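Local structure of ectonucleoside triphosphate diphosphohydrolase 4 (Homo sapiens, 6WG5) at residues 203-207 / 267-272. The protein belongs to the GDA1/CD39 family of nucleoside phosphatases, whose fold is related to that of actin and its ATPase relatives. Residues are numbered along the deposited sequence; the frame is centred on the assembly and turned at random. Where two conformers were deposited one is given.
Sequences VNIPG and TEHVYR
A type I beta turn from Thr267 to Val270, leading into strand 270-279 of a mixed sheet, packs against the loop after strand 200-203, where Ile205 and Pro206 lie over Thr267, Val270 and Arg272. No hydrogen bond joins the two segments, and the joint rests mainly on van der Waals packing. The turn is closed by its own backbone, Val270 N donating to Thr267 O at 3.1 Å. Ile205, long and branched, spans it: the arm of CG1 and CD1 lies mainly on Thr267, CG1 meeting its CB and CD1 reaching Thr267 O at 3.7 Å. Because chi1 is -55°, CG2 stands anti to the backbone N, and it sits between the methyls Val270 CG1 and Thr267 CG2. Threonine suits the start of the turn because its CB and methyl give Ile205 an apolar surface. Beyond the valine, Pro206, poorly ordered, offers a compact ring that runs alongside the Arg272 side chain, the two pointing opposite ways. Arg272 was modelled in two conformers; in the one given the chain bends at chi3, and Pro206 CG lies tentatively 3.9 Å from Arg272 NE. Its NH2 is hydrogen-bonded to Lys238 O, and the neighbouring Asn204 is likewise tied to that region by OD1 accepting from Thr239 N. Asn204 O and Arg272 NH1 are 2.8 Å apart, but the angle is too poor for a hydrogen bond. Val270 meets Ile205 at about a right angle, its CG1 3.9 Å from Ile205 CG2 and 4.1 Å from Pro206 CD, one methyl serving two residues.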
loop_
_atom_site.group_PDB
_atom_site.type_symbol
_atom_site.label_atom_id
_atom_site.label_comp_id
_atom_site.label_asym_id
_atom_site.label_seq_id
_atom_site.Cartn_x
_atom_site.Cartn_y
_atom_site.Cartn_z
ATOM N N VAL A 203 -24.141 -3.030 -3.127
ATOM C CA VAL A 203 -23.188 -4.123 -3.272
ATOM C C VAL A 203 -23.916 -5.362 -3.773
ATOM O O VAL A 203 -25.017 -5.678 -3.312
ATOM C CB VAL A 203 -22.473 -4.421 -1.937
ATOM C CG1 VAL A 203 -21.479 -5.560 -2.100
ATOM C CG2 VAL A 203 -21.779 -3.173 -1.421
ATOM N N ASN A 204 -23.292 -6.063 -4.716
ATOM C CA ASN A 204 -23.741 -7.379 -5.157
ATOM C C ASN A 204 -22.764 -8.404 -4.596
ATOM O O ASN A 204 -21.613 -8.480 -5.040
ATOM C CB ASN A 204 -23.812 -7.467 -6.680
ATOM C CG ASN A 204 -24.736 -6.432 -7.283
ATOM O OD1 ASN A 204 -24.327 -5.641 -8.133
ATOM N ND2 ASN A 204 -25.991 -6.432 -6.848
ATOM N N ILE A 205 -23.216 -9.176 -3.619
ATOM C CA ILE A 205 -22.345 -10.180 -2.999
ATOM C C ILE A 205 -22.006 -11.249 -4.032
ATOM O O ILE A 205 -22.910 -11.729 -4.739
ATOM C CB ILE A 205 -23.025 -10.791 -1.773
ATOM C CG1 ILE A 205 -23.454 -9.690 -0.795
ATOM C CG2 ILE A 205 -22.097 -11.780 -1.084
ATOM C CD1 ILE A 205 -22.321 -8.794 -0.317
ATOM N N PRO A 206 -20.743 -11.651 -4.165
ATOM C CA PRO A 206 -20.390 -12.660 -5.173
ATOM C C PRO A 206 -21.239 -13.917 -5.050
ATOM O O PRO A 206 -21.345 -14.517 -3.977
ATOM C CB PRO A 206 -18.913 -12.945 -4.880
ATOM C CG PRO A 206 -18.413 -11.708 -4.228
ATOM C CD PRO A 206 -19.559 -11.160 -3.439
ATOM N N GLY A 207 -21.840 -14.318 -6.164
ATOM C CA GLY A 207 -22.656 -15.516 -6.192
ATOM C C GLY A 207 -24.028 -15.343 -5.582
ATOM O O GLY A 207 -24.505 -16.238 -4.873
ATOM N N THR A 267 -23.377 -11.780 5.164
ATOM C CA THR A 267 -22.757 -11.143 4.011
ATOM C C THR A 267 -22.434 -9.671 4.221
ATOM O O THR A 267 -21.859 -9.050 3.321
ATOM C CB THR A 267 -23.661 -11.279 2.780
ATOM O OG1 THR A 267 -24.929 -10.662 3.043
ATOM C CG2 THR A 267 -23.866 -12.746 2.426
ATOM N N GLU A 268 -22.776 -9.096 5.376
ATOM C CA GLU A 268 -22.555 -7.668 5.585
ATOM C C GLU A 268 -21.092 -7.289 5.392
ATOM O O GLU A 268 -20.798 -6.196 4.896
ATOM C CB GLU A 268 -23.026 -7.258 6.983
ATOM C CG GLU A 268 -24.508 -7.501 7.241
ATOM C CD GLU A 268 -24.797 -8.907 7.739
ATOM O OE1 GLU A 268 -24.300 -9.268 8.827
ATOM O OE2 GLU A 268 -25.514 -9.654 7.040
ATOM N N HIS A 269 -20.164 -8.173 5.767
ATOM C CA HIS A 269 -18.736 -7.896 5.685
ATOM C C HIS A 269 -18.038 -8.701 4.589
ATOM O O HIS A 269 -16.826 -8.924 4.671
ATOM C CB HIS A 269 -18.068 -8.169 7.033
ATOM C CG HIS A 269 -18.442 -7.193 8.102
ATOM N ND1 HIS A 269 -18.237 -5.835 7.977
ATOM C CD2 HIS A 269 -18.997 -7.377 9.324
ATOM C CE1 HIS A 269 -18.655 -5.226 9.071
ATOM N NE2 HIS A 269 -19.119 -6.139 9.905
ATOM N N VAL A 270 -18.773 -9.146 3.573
ATOM C CA VAL A 270 -18.176 -9.798 2.411
ATOM C C VAL A 270 -17.798 -8.723 1.400
ATOM O O VAL A 270 -18.641 -7.910 1.001
ATOM C CB VAL A 270 -19.142 -10.825 1.796
ATOM C CG1 VAL A 270 -18.578 -11.386 0.495
ATOM C CG2 VAL A 270 -19.407 -11.951 2.778
ATOM N N TYR A 271 -16.533 -8.721 0.981
ATOM C CA TYR A 271 -16.011 -7.704 0.081
ATOM C C TYR A 271 -15.288 -8.346 -1.093
ATOM O O TYR A 271 -14.639 -9.386 -0.943
ATOM C CB TYR A 271 -15.038 -6.762 0.807
ATOM C CG TYR A 271 -15.698 -5.882 1.838
ATOM C CD1 TYR A 271 -16.231 -4.653 1.486
ATOM C CD2 TYR A 271 -15.789 -6.281 3.164
ATOM C CE1 TYR A 271 -16.841 -3.846 2.421
ATOM C CE2 TYR A 271 -16.395 -5.482 4.109
ATOM C CZ TYR A 271 -16.921 -4.265 3.732
ATOM O OH TYR A 271 -17.529 -3.459 4.665
ATOM N N ARG A 272 -15.424 -7.725 -2.261
ATOM C CA ARG A 272 -14.635 -8.057 -3.441
ATOM C C ARG A 272 -13.666 -6.908 -3.687
ATOM O O ARG A 272 -14.098 -5.786 -3.976
ATOM C CB ARG A 272 -15.536 -8.278 -4.657
ATOM C CG ARG A 272 -14.808 -8.794 -5.888
ATOM C CD ARG A 272 -15.711 -8.835 -7.116
ATOM N NE ARG A 272 -17.105 -9.131 -6.776
ATOM C CZ ARG A 272 -18.148 -8.356 -7.067
ATOM N NH1 ARG A 272 -19.368 -8.734 -6.704
ATOM N NH2 ARG A 272 -17.994 -7.218 -7.732
#